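Local atomic coordinates of polyguluronate lyase (Corynebacterium sp., PDB entry 1UAI), a protein that probably cleaves the poly(alpha-L-guluronate) stretches of alginate as a lyase built on a jellyroll beta-sandwich. Residues A[99-105]-A[213-219]. Residues are numbered along the deposited sequence; the frame is centred on the assembly and turned at random.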
loop_
_atom_site.group_PDB
_atom_site.type_symbol
_atom_site.label_atom_id
_atom_site.label_comp_id
_atom_site.label_asym_id
_atom_site.label_seq_id
_atom_site.Cartn_x
_atom_site.Cartn_y
_atom_site.Cartn_z
ATOM N N PHE A 99 -3.639 6.227 7.924
ATOM C CA PHE A 99 -3.322 4.824 8.106
ATOM C C PHE A 99 -2.226 4.649 9.138
ATOM O O PHE A 99 -1.438 5.561 9.389
ATOM C CB PHE A 99 -2.886 4.204 6.769
ATOM C CG PHE A 99 -1.602 4.768 6.219
ATOM C CD1 PHE A 99 -0.374 4.200 6.551
ATOM C CD2 PHE A 99 -1.618 5.884 5.385
ATOM C CE1 PHE A 99 0.815 4.734 6.060
ATOM C CE2 PHE A 99 -0.436 6.424 4.891
ATOM C CZ PHE A 99 0.782 5.850 5.229
ATOM N N ARG A 100 -2.213 3.482 9.768
ATOM C CA ARG A 100 -1.181 3.149 10.736
ATOM C C ARG A 100 -0.623 1.830 10.255
ATOM O O ARG A 100 -1.365 0.864 10.080
ATOM C CB ARG A 100 -1.754 2.998 12.142
ATOM C CG ARG A 100 -2.143 4.319 12.765
ATOM C CD ARG A 100 -2.653 4.154 14.179
ATOM N NE ARG A 100 -3.236 5.398 14.666
ATOM C CZ ARG A 100 -3.871 5.524 15.825
ATOM N NH1 ARG A 100 -4.004 4.474 16.625
ATOM N NH2 ARG A 100 -4.380 6.695 16.178
ATOM N N GLU A 101 0.681 1.790 10.015
ATOM C CA GLU A 101 1.292 0.567 9.532
ATOM C C GLU A 101 2.727 0.457 9.991
ATOM O O GLU A 101 3.300 1.395 10.554
ATOM C CB GLU A 101 1.259 0.522 7.997
ATOM C CG GLU A 101 2.140 1.570 7.319
ATOM C CD GLU A 101 2.090 1.499 5.797
ATOM O OE1 GLU A 101 1.092 0.974 5.256
ATOM O OE2 GLU A 101 3.037 1.981 5.135
ATOM N N ALA A 102 3.296 -0.715 9.754
ATOM C CA ALA A 102 4.684 -0.974 10.075
ATOM C C ALA A 102 5.249 -1.830 8.953
ATOM O O ALA A 102 4.560 -2.707 8.424
ATOM C CB ALA A 102 4.805 -1.716 11.403
ATOM N N PHE A 103 6.488 -1.548 8.563
ATOM C CA PHE A 103 7.169 -2.348 7.551
ATOM C C PHE A 103 7.826 -3.444 8.396
ATOM O O PHE A 103 8.555 -3.138 9.345
ATOM C CB PHE A 103 8.234 -1.517 6.830
ATOM C CG PHE A 103 7.673 -0.414 5.966
ATOM C CD1 PHE A 103 7.272 -0.667 4.656
ATOM C CD2 PHE A 103 7.556 0.881 6.462
ATOM C CE1 PHE A 103 6.766 0.358 3.852
ATOM C CE2 PHE A 103 7.051 1.909 5.667
ATOM C CZ PHE A 103 6.657 1.647 4.361
ATOM N N ASN A 104 7.572 -4.706 8.060
ATOM C CA ASN A 104 8.103 -5.828 8.837
ATOM C C ASN A 104 9.272 -6.580 8.226
ATOM O O ASN A 104 10.079 -7.167 8.946
ATOM C CB ASN A 104 7.022 -6.891 9.074
ATOM C CG ASN A 104 5.724 -6.329 9.600
ATOM O OD1 ASN A 104 4.662 -6.577 9.022
ATOM N ND2 ASN A 104 5.787 -5.596 10.707
ATOM N N HIS A 105 9.357 -6.580 6.904
ATOM C CA HIS A 105 10.378 -7.368 6.235
ATOM C C HIS A 105 10.700 -6.744 4.891
ATOM O O HIS A 105 9.824 -6.176 4.238
ATOM C CB HIS A 105 9.812 -8.782 6.052
ATOM C CG HIS A 105 10.841 -9.867 5.998
ATOM N ND1 HIS A 105 11.480 -10.232 4.833
ATOM C CD2 HIS A 105 11.303 -10.702 6.958
ATOM C CE1 HIS A 105 12.288 -11.248 5.077
ATOM N NE2 HIS A 105 12.198 -11.553 6.359
ATOM N N GLN A 213 7.065 -7.164 3.532
ATOM C CA GLN A 213 5.840 -7.344 4.299
ATOM C C GLN A 213 5.510 -6.085 5.076
ATOM O O GLN A 213 6.397 -5.429 5.625
ATOM C CB GLN A 213 5.971 -8.516 5.276
ATOM C CG GLN A 213 4.753 -8.695 6.180
ATOM C CD GLN A 213 4.855 -9.926 7.056
ATOM O OE1 GLN A 213 4.951 -11.046 6.556
ATOM N NE2 GLN A 213 4.836 -9.726 8.367
ATOM N N VAL A 214 4.222 -5.762 5.104
ATOM C CA VAL A 214 3.704 -4.601 5.811
ATOM C C VAL A 214 2.497 -5.044 6.636
ATOM O O VAL A 214 1.718 -5.891 6.198
ATOM C CB VAL A 214 3.231 -3.505 4.819
ATOM C CG1 VAL A 214 2.507 -2.395 5.563
ATOM C CG2 VAL A 214 4.415 -2.946 4.053
ATOM N N SER A 215 2.356 -4.480 7.830
ATOM C CA SER A 215 1.215 -4.773 8.690
ATOM C C SER A 215 0.420 -3.480 8.806
ATOM O O SER A 215 0.972 -2.425 9.125
ATOM C CB SER A 215 1.670 -5.242 10.073
ATOM O OG SER A 215 2.185 -6.562 10.020
ATOM N N LEU A 216 -0.876 -3.573 8.529
ATOM C CA LEU A 216 -1.773 -2.427 8.564
ATOM C C LEU A 216 -2.699 -2.538 9.771
ATOM O O LEU A 216 -3.455 -3.502 9.904
ATOM C CB LEU A 216 -2.574 -2.395 7.263
ATOM C CG LEU A 216 -3.386 -1.156 6.893
ATOM C CD1 LEU A 216 -2.494 0.074 6.887
ATOM C CD2 LEU A 216 -4.007 -1.368 5.518
ATOM N N TYR A 217 -2.637 -1.530 10.637
ATOM C CA TYR A 217 -3.403 -1.496 11.879
ATOM C C TYR A 217 -4.614 -0.577 11.894
ATOM O O TYR A 217 -5.557 -0.800 12.654
ATOM C CB TYR A 217 -2.453 -1.126 13.017
ATOM C CG TYR A 217 -1.395 -2.179 13.224
ATOM C CD1 TYR A 217 -1.708 -3.366 13.880
ATOM C CD2 TYR A 217 -0.111 -2.033 12.697
ATOM C CE1 TYR A 217 -0.783 -4.385 14.006
ATOM C CE2 TYR A 217 0.833 -3.058 12.818
ATOM C CZ TYR A 217 0.481 -4.232 13.474
ATOM O OH TYR A 217 1.373 -5.274 13.587
ATOM N N LYS A 218 -4.579 0.459 11.068
ATOM C CA LYS A 218 -5.680 1.406 10.979
ATOM C C LYS A 218 -5.726 1.863 9.530
ATOM O O LYS A 218 -4.682 2.047 8.906
ATOM C CB LYS A 218 -5.417 2.592 11.906
ATOM C CG LYS A 218 -6.633 3.427 12.253
ATOM C CD LYS A 218 -6.280 4.398 13.370
ATOM C CE LYS A 218 -7.507 5.058 13.964
ATOM N NZ LYS A 218 -7.138 5.895 15.138
ATOM N N LEU A 219 -6.932 2.030 8.997
ATOM C CA LEU A 219 -7.112 2.463 7.615
ATOM C C LEU A 219 -8.421 3.226 7.522
ATOM O O LEU A 219 -9.500 2.645 7.663
ATOM C CB LEU A 219 -7.151 1.254 6.678
ATOM C CG LEU A 219 -7.325 1.564 5.189
ATOM C CD1 LEU A 219 -6.133 2.369 4.677
ATOM C CD2 LEU A 219 -7.462 0.261 4.417
HETATM O O HOH W 1 3.923 -5.107 12.907
#
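Asn-104 OD1 takes two bonds from strand 213-219: Ser-215 OG donates at 2.7 Å, slightly tilted from the carbonyl plane, and Gln-213 NE2 at 3.2 Å from above that plane. The Gln-213 side chain, with CG anti to the backbone N (chi1 176°) and extended beyond it, brings its amide to Asn-104; the two amide planes stand 79° apart, yet the accepting oxygen lies in the plane of the Gln-213 amide. Arg-57 binds Gln-213 OE1, fixing the flip of this amide. Asn-104 ND2 donates to Asn-155 and to a water, which also bonds Tyr-217 OH in the plane of its ring (2.6 Å).

The backbones pair antiparallel, interrupted by two classic beta bulges: Asn-104 and His-105 face Gln-213, and Tyr-217 and Lys-218 face Arg-100. In the second, Arg-100 O accepts from Tyr-217 N at 2.8 Å and weakly from Lys-218 N. The Tyr-217 ring turns its edge to Ala-102 CB. Arg-100 and Lys-218 run side by side as extended chains, the methylenes in contact and NZ over the rim of one guanidinium face, 3.1 Å from NH2. These like charges are probably eased by Glu-159, salt-bridged to Arg-100 NE.

On the other face, Val-214 CG2 meets Phe-103 CD1 obliquely at 3.7 Å, while CG1, anti to the backbone N, makes a van der Waals contact with Glu-101 OE1. Leu-216 CD1 packs on Glu-101 CB (3.9 Å) and Phe-99 CB.

The pair lies inside the seven-stranded antiparallel sheet of the jellyroll sandwich, between strands 54-59 and 158-165. Phe-99, Phe-103 and Val-214 pack against strand 112-119 of the second sheet, Leu-216 and Leu-219 against Leu-75 of strand 72-79.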